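Local coordinates for putative diflavin flavoprotein A 3 (Synechocystis sp., PDB 6H0C) that probably carries electrons from NADH to oxygen, reducing it to water, and is represented by its flavodiiron core, a metallo-hydrolase-like domain joined to a flavodoxin-like one, at residues 360-364 and 365-369; 395-398 and 399-402. All coordinates share one frame; numbering follows the deposited sequence.

Interaction 1 (360-364 and 365-369)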
loop_
_atom_site.group_PDB
_atom_site.type_symbol
_atom_site.label_atom_id
_atom_site.label_comp_id
_atom_site.label_asym_id
_atom_site.label_seq_id
_atom_site.Cartn_x
_atom_site.Cartn_y
_atom_site.Cartn_z
ATOM N N ASN A 360 -24.394 0.031 16.519
ATOM C CA ASN A 360 -25.163 -0.287 17.718
ATOM C C ASN A 360 -24.308 -0.508 18.949
ATOM O O ASN A 360 -24.646 -0.037 20.037
ATOM C CB ASN A 360 -26.009 -1.529 17.485
ATOM C CG ASN A 360 -27.228 -1.244 16.672
ATOM O OD1 ASN A 360 -27.742 -0.126 16.687
ATOM N ND2 ASN A 360 -27.707 -2.247 15.951
ATOM N N LYS A 361 -23.213 -1.244 18.780
ATOM C CA LYS A 361 -22.343 -1.559 19.906
ATOM C C LYS A 361 -21.670 -0.296 20.438
ATOM O O LYS A 361 -21.573 -0.100 21.650
ATOM C CB LYS A 361 -21.303 -2.615 19.510
ATOM C CG LYS A 361 -21.759 -4.041 19.802
ATOM C CD LYS A 361 -23.175 -4.263 19.311
ATOM C CE LYS A 361 -23.752 -5.583 19.782
ATOM N NZ LYS A 361 -25.037 -5.880 19.074
ATOM N N PHE A 362 -21.232 0.573 19.537
ATOM C CA PHE A 362 -20.585 1.806 19.954
ATOM C C PHE A 362 -21.605 2.773 20.563
ATOM O O PHE A 362 -21.309 3.449 21.555
ATOM C CB PHE A 362 -19.834 2.439 18.779
ATOM C CG PHE A 362 -18.578 1.695 18.407
ATOM C CD1 PHE A 362 -17.686 1.286 19.391
ATOM C CD2 PHE A 362 -18.300 1.379 17.087
ATOM C CE1 PHE A 362 -16.529 0.583 19.058
ATOM C CE2 PHE A 362 -17.150 0.675 16.752
ATOM C CZ PHE A 362 -16.266 0.278 17.733
ATOM N N ARG A 363 -22.811 2.819 20.003
ATOM C CA ARG A 363 -23.847 3.665 20.591
ATOM C C ARG A 363 -24.220 3.179 21.995
ATOM O O ARG A 363 -24.287 3.978 22.926
ATOM C CB ARG A 363 -25.094 3.725 19.713
ATOM C CG ARG A 363 -26.181 4.621 20.310
ATOM C CD ARG A 363 -27.290 4.936 19.321
ATOM N NE ARG A 363 -27.643 3.769 18.520
ATOM C CZ ARG A 363 -27.558 3.721 17.194
ATOM N NH1 ARG A 363 -27.144 4.783 16.509
ATOM N NH2 ARG A 363 -27.896 2.610 16.552
ATOM N N ASP A 364 -24.449 1.879 22.150
ATOM C CA ASP A 364 -24.758 1.322 23.469
ATOM C C ASP A 364 -23.625 1.563 24.465
ATOM O O ASP A 364 -23.863 1.734 25.662
ATOM C CB ASP A 364 -25.046 -0.178 23.376
ATOM C CG ASP A 364 -26.344 -0.473 22.655
ATOM O OD1 ASP A 364 -26.624 -1.662 22.388
ATOM O OD2 ASP A 364 -27.077 0.491 22.344
ATOM N N ALA A 365 -22.395 1.584 23.964
ATOM C CA ALA A 365 -21.226 1.746 24.819
ATOM C C ALA A 365 -20.967 3.211 25.157
ATOM O O ALA A 365 -19.955 3.531 25.777
ATOM C CB ALA A 365 -20.000 1.131 24.162
ATOM N N GLY A 366 -21.868 4.095 24.732
ATOM C CA GLY A 366 -21.820 5.490 25.137
ATOM C C GLY A 366 -20.917 6.428 24.351
ATOM O O GLY A 366 -20.570 7.505 24.833
ATOM N N PHE A 367 -20.531 6.043 23.140
ATOM C CA PHE A 367 -19.700 6.922 22.325
ATOM C C PHE A 367 -20.541 7.893 21.519
ATOM O O PHE A 367 -21.665 7.582 21.124
ATOM C CB PHE A 367 -18.807 6.115 21.386
ATOM C CG PHE A 367 -17.829 5.241 22.101
ATOM C CD1 PHE A 367 -16.612 5.745 22.520
ATOM C CD2 PHE A 367 -18.133 3.920 22.372
ATOM C CE1 PHE A 367 -15.716 4.942 23.185
ATOM C CE2 PHE A 367 -17.239 3.116 23.038
ATOM C CZ PHE A 367 -16.031 3.628 23.448
ATOM N N SER A 368 -19.994 9.080 21.290
ATOM C CA SER A 368 -20.602 10.029 20.367
ATOM C C SER A 368 -19.978 9.842 18.992
ATOM O O SER A 368 -18.816 9.438 18.873
ATOM C CB SER A 368 -20.417 11.462 20.853
ATOM O OG SER A 368 -20.946 11.617 22.157
ATOM N N PHE A 369 -20.749 10.126 17.954
ATOM C CA PHE A 369 -20.275 9.867 16.608
ATOM C C PHE A 369 -19.756 11.135 15.925
ATOM O O PHE A 369 -20.312 12.214 16.099
ATOM C CB PHE A 369 -21.392 9.206 15.808
ATOM C CG PHE A 369 -21.724 7.815 16.287
ATOM C CD1 PHE A 369 -21.136 6.700 15.693
ATOM C CD2 PHE A 369 -22.601 7.615 17.342
ATOM C CE1 PHE A 369 -21.429 5.411 16.133
ATOM C CE2 PHE A 369 -22.896 6.329 17.782
ATOM C CZ PHE A 369 -22.308 5.229 17.179
HETATM O O HOH W 1 -24.151 6.861 22.436
#
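Phe362 and Arg363 close the last turn of helix 353-364 on Gly366 and Phe367 in a Schellman motif: Gly366, at positive phi (84°), donates its N-H to Arg363 O, N to O 3.0 Å, and Phe367 N reaches back to Phe362 O at 3.1 Å in a nearly straight bond. A water donates to both Arg363 O and Phe367 O, bridging the helix end to the departing chain. Phe367 sets the edge of its ring at Phe362 O, with CD2 3.3 Å from that oxygen. The two rings form an offset edge-to-face pair, centroids 5.9 Å apart and planes at 87°, in which the edge of Phe362 faces the flat of Phe367. With CG anti to its carbonyl carbon (chi1 -68°), Phe369 swings its ring back to the helix; CZ lies 4.1 Å from Phe362 CB, while CE2 meets Arg363 CB at 3.9 Å, at the ring edge. This turn joins the helix to the last strand of a beta-alpha-beta unit in the flavodoxin-like domain. Phe310 and Phe312 meet the Phe362 ring edge-to-face, Leu333 of helix 323-335 touches both Phe362 and Phe367, and Ser368 pairs through its backbone with Cys342 on strand 341-348.

Interaction 2 (395-398 and 399-402); sequences FAQA and LKKA
Leu399 packs against Phe395 one turn back on helix 382-404, while Lys400 turns its amine to the amide of Gln397. The backbone beneath is regular alpha helix, with Leu399 N bonded to Phe395 O at 3.0 Å and the next three residues continuing the same i to i-4 pattern. Lys400 can be followed from its root. Its CB starts 3.7 Å from Ala396 O, and Lys400 CG runs past Ala396 O at 3.5 Å, an oxygen that already accepts the Lys400 N-H. CD draws away from Ala396 O, and a bend at chi3 (-62°) then carries Lys400 CE to within 3.1 Å of Gln397 OE1, still in van der Waals range of Ala396 O. At the tip, Lys400 NZ lies 2.9 Å from Gln397 OE1 in a weak hydrogen bond; its stronger polar partner is Ala283 O, in a loop outside the helix. Gln397 comes alongside Lys400, pointing the same way, its own chain folded at chi2 (-75°) to present the amide oxygen. On the buried side, Leu399 CD1 approaches the Phe395 ring obliquely, 3.8 Å from Phe395 CE1, and Leu399 CG also borders that atom. Both residues belong to the apolar face with which this C-terminal helix covers the parallel sheet of the flavodoxin-like domain: Phe395 and Leu399 rest on Val258 of strand 257-262 and Leu341 of strand 341-348, and Ala396 packs on Ala283 and Val285.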
loop_
_atom_site.group_PDB
_atom_site.type_symbol
_atom_site.label_atom_id
_atom_site.label_comp_id
_atom_site.label_asym_id
_atom_site.label_seq_id
_atom_site.Cartn_x
_atom_site.Cartn_y
_atom_site.Cartn_z
ATOM N N PHE A 395 -14.892 14.814 10.712
ATOM C CA PHE A 395 -14.405 14.130 11.906
ATOM C C PHE A 395 -13.254 14.932 12.513
ATOM O O PHE A 395 -13.224 15.180 13.720
ATOM C CB PHE A 395 -13.960 12.699 11.553
ATOM C CG PHE A 395 -13.855 11.757 12.736
ATOM C CD1 PHE A 395 -12.689 11.683 13.488
ATOM C CD2 PHE A 395 -14.910 10.925 13.075
ATOM C CE1 PHE A 395 -12.588 10.805 14.560
ATOM C CE2 PHE A 395 -14.811 10.043 14.142
ATOM C CZ PHE A 395 -13.650 9.985 14.883
ATOM N N ALA A 396 -12.321 15.353 11.664
ATOM C CA ALA A 396 -11.157 16.120 12.112
ATOM C C ALA A 396 -11.543 17.444 12.777
ATOM O O ALA A 396 -11.046 17.774 13.858
ATOM C CB ALA A 396 -10.226 16.379 10.950
ATOM N N GLN A 397 -12.414 18.202 12.116
ATOM C CA GLN A 397 -12.937 19.459 12.657
ATOM C C GLN A 397 -13.611 19.258 14.014
ATOM O O GLN A 397 -13.429 20.060 14.934
ATOM C CB GLN A 397 -13.947 20.087 11.691
ATOM C CG GLN A 397 -13.486 20.201 10.245
ATOM C CD GLN A 397 -12.472 21.304 10.027
ATOM O OE1 GLN A 397 -11.517 21.448 10.793
ATOM N NE2 GLN A 397 -12.677 22.096 8.976
ATOM N N ALA A 398 -14.411 18.198 14.125
ATOM C CA ALA A 398 -15.094 17.887 15.375
ATOM C C ALA A 398 -14.077 17.661 16.482
ATOM O O ALA A 398 -14.238 18.172 17.589
ATOM C CB ALA A 398 -15.984 16.676 15.212
ATOM N N LEU A 399 -13.021 16.908 16.178
ATOM C CA LEU A 399 -11.957 16.662 17.153
ATOM C C LEU A 399 -11.248 17.955 17.561
ATOM O O LEU A 399 -10.967 18.168 18.742
ATOM C CB LEU A 399 -10.932 15.658 16.604
ATOM C CG LEU A 399 -11.332 14.181 16.620
ATOM C CD1 LEU A 399 -10.222 13.321 16.052
ATOM C CD2 LEU A 399 -11.682 13.729 18.031
ATOM N N LYS A 400 -10.949 18.811 16.588
ATOM C CA LYS A 400 -10.212 20.035 16.884
ATOM C C LYS A 400 -11.067 20.993 17.706
ATOM O O LYS A 400 -10.567 21.652 18.616
ATOM C CB LYS A 400 -9.724 20.707 15.597
ATOM C CG LYS A 400 -8.557 19.970 14.935
ATOM C CD LYS A 400 -8.056 20.672 13.668
ATOM C CE LYS A 400 -9.142 20.750 12.600
ATOM N NZ LYS A 400 -8.659 21.358 11.320
ATOM N N LYS A 401 -12.357 21.055 17.397
ATOM C CA LYS A 401 -13.276 21.904 18.147
ATOM C C LYS A 401 -13.368 21.455 19.611
ATOM O O LYS A 401 -13.342 22.282 20.522
ATOM C CB LYS A 401 -14.663 21.904 17.490
ATOM C CG LYS A 401 -15.733 22.618 18.300
ATOM C CD LYS A 401 -17.049 22.743 17.552
ATOM C CE LYS A 401 -16.995 23.890 16.561
ATOM N NZ LYS A 401 -18.328 24.164 15.957
ATOM N N ALA A 402 -13.459 20.147 19.834
ATOM C CA ALA A 402 -13.575 19.612 21.190
ATOM C C ALA A 402 -12.265 19.748 21.965
ATOM O O ALA A 402 -12.275 19.938 23.180
ATOM C CB ALA A 402 -14.016 18.153 21.154
#

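Following the chain from the N terminus, the parallel sheet of the flavodoxin-like domain is largely laid down before interaction 1, which closes the short turn from helix 353-364 into strand 368-377, the outermost strand on that side. The chain then traverses this strand and enters helix 382-404, where interaction 2 spans successive turns and closes no loop. The two are in series, neither nested nor crossed. The centres of interactions 1 and 2 lie about 18 Å apart; the nearest atoms of interactions 1 and 2 are about 5 Å apart, without touching. Strand 341-348 is common ground, met by the end of helix 353-364 and the turn after it on the one hand and by helix 382-404 on the other.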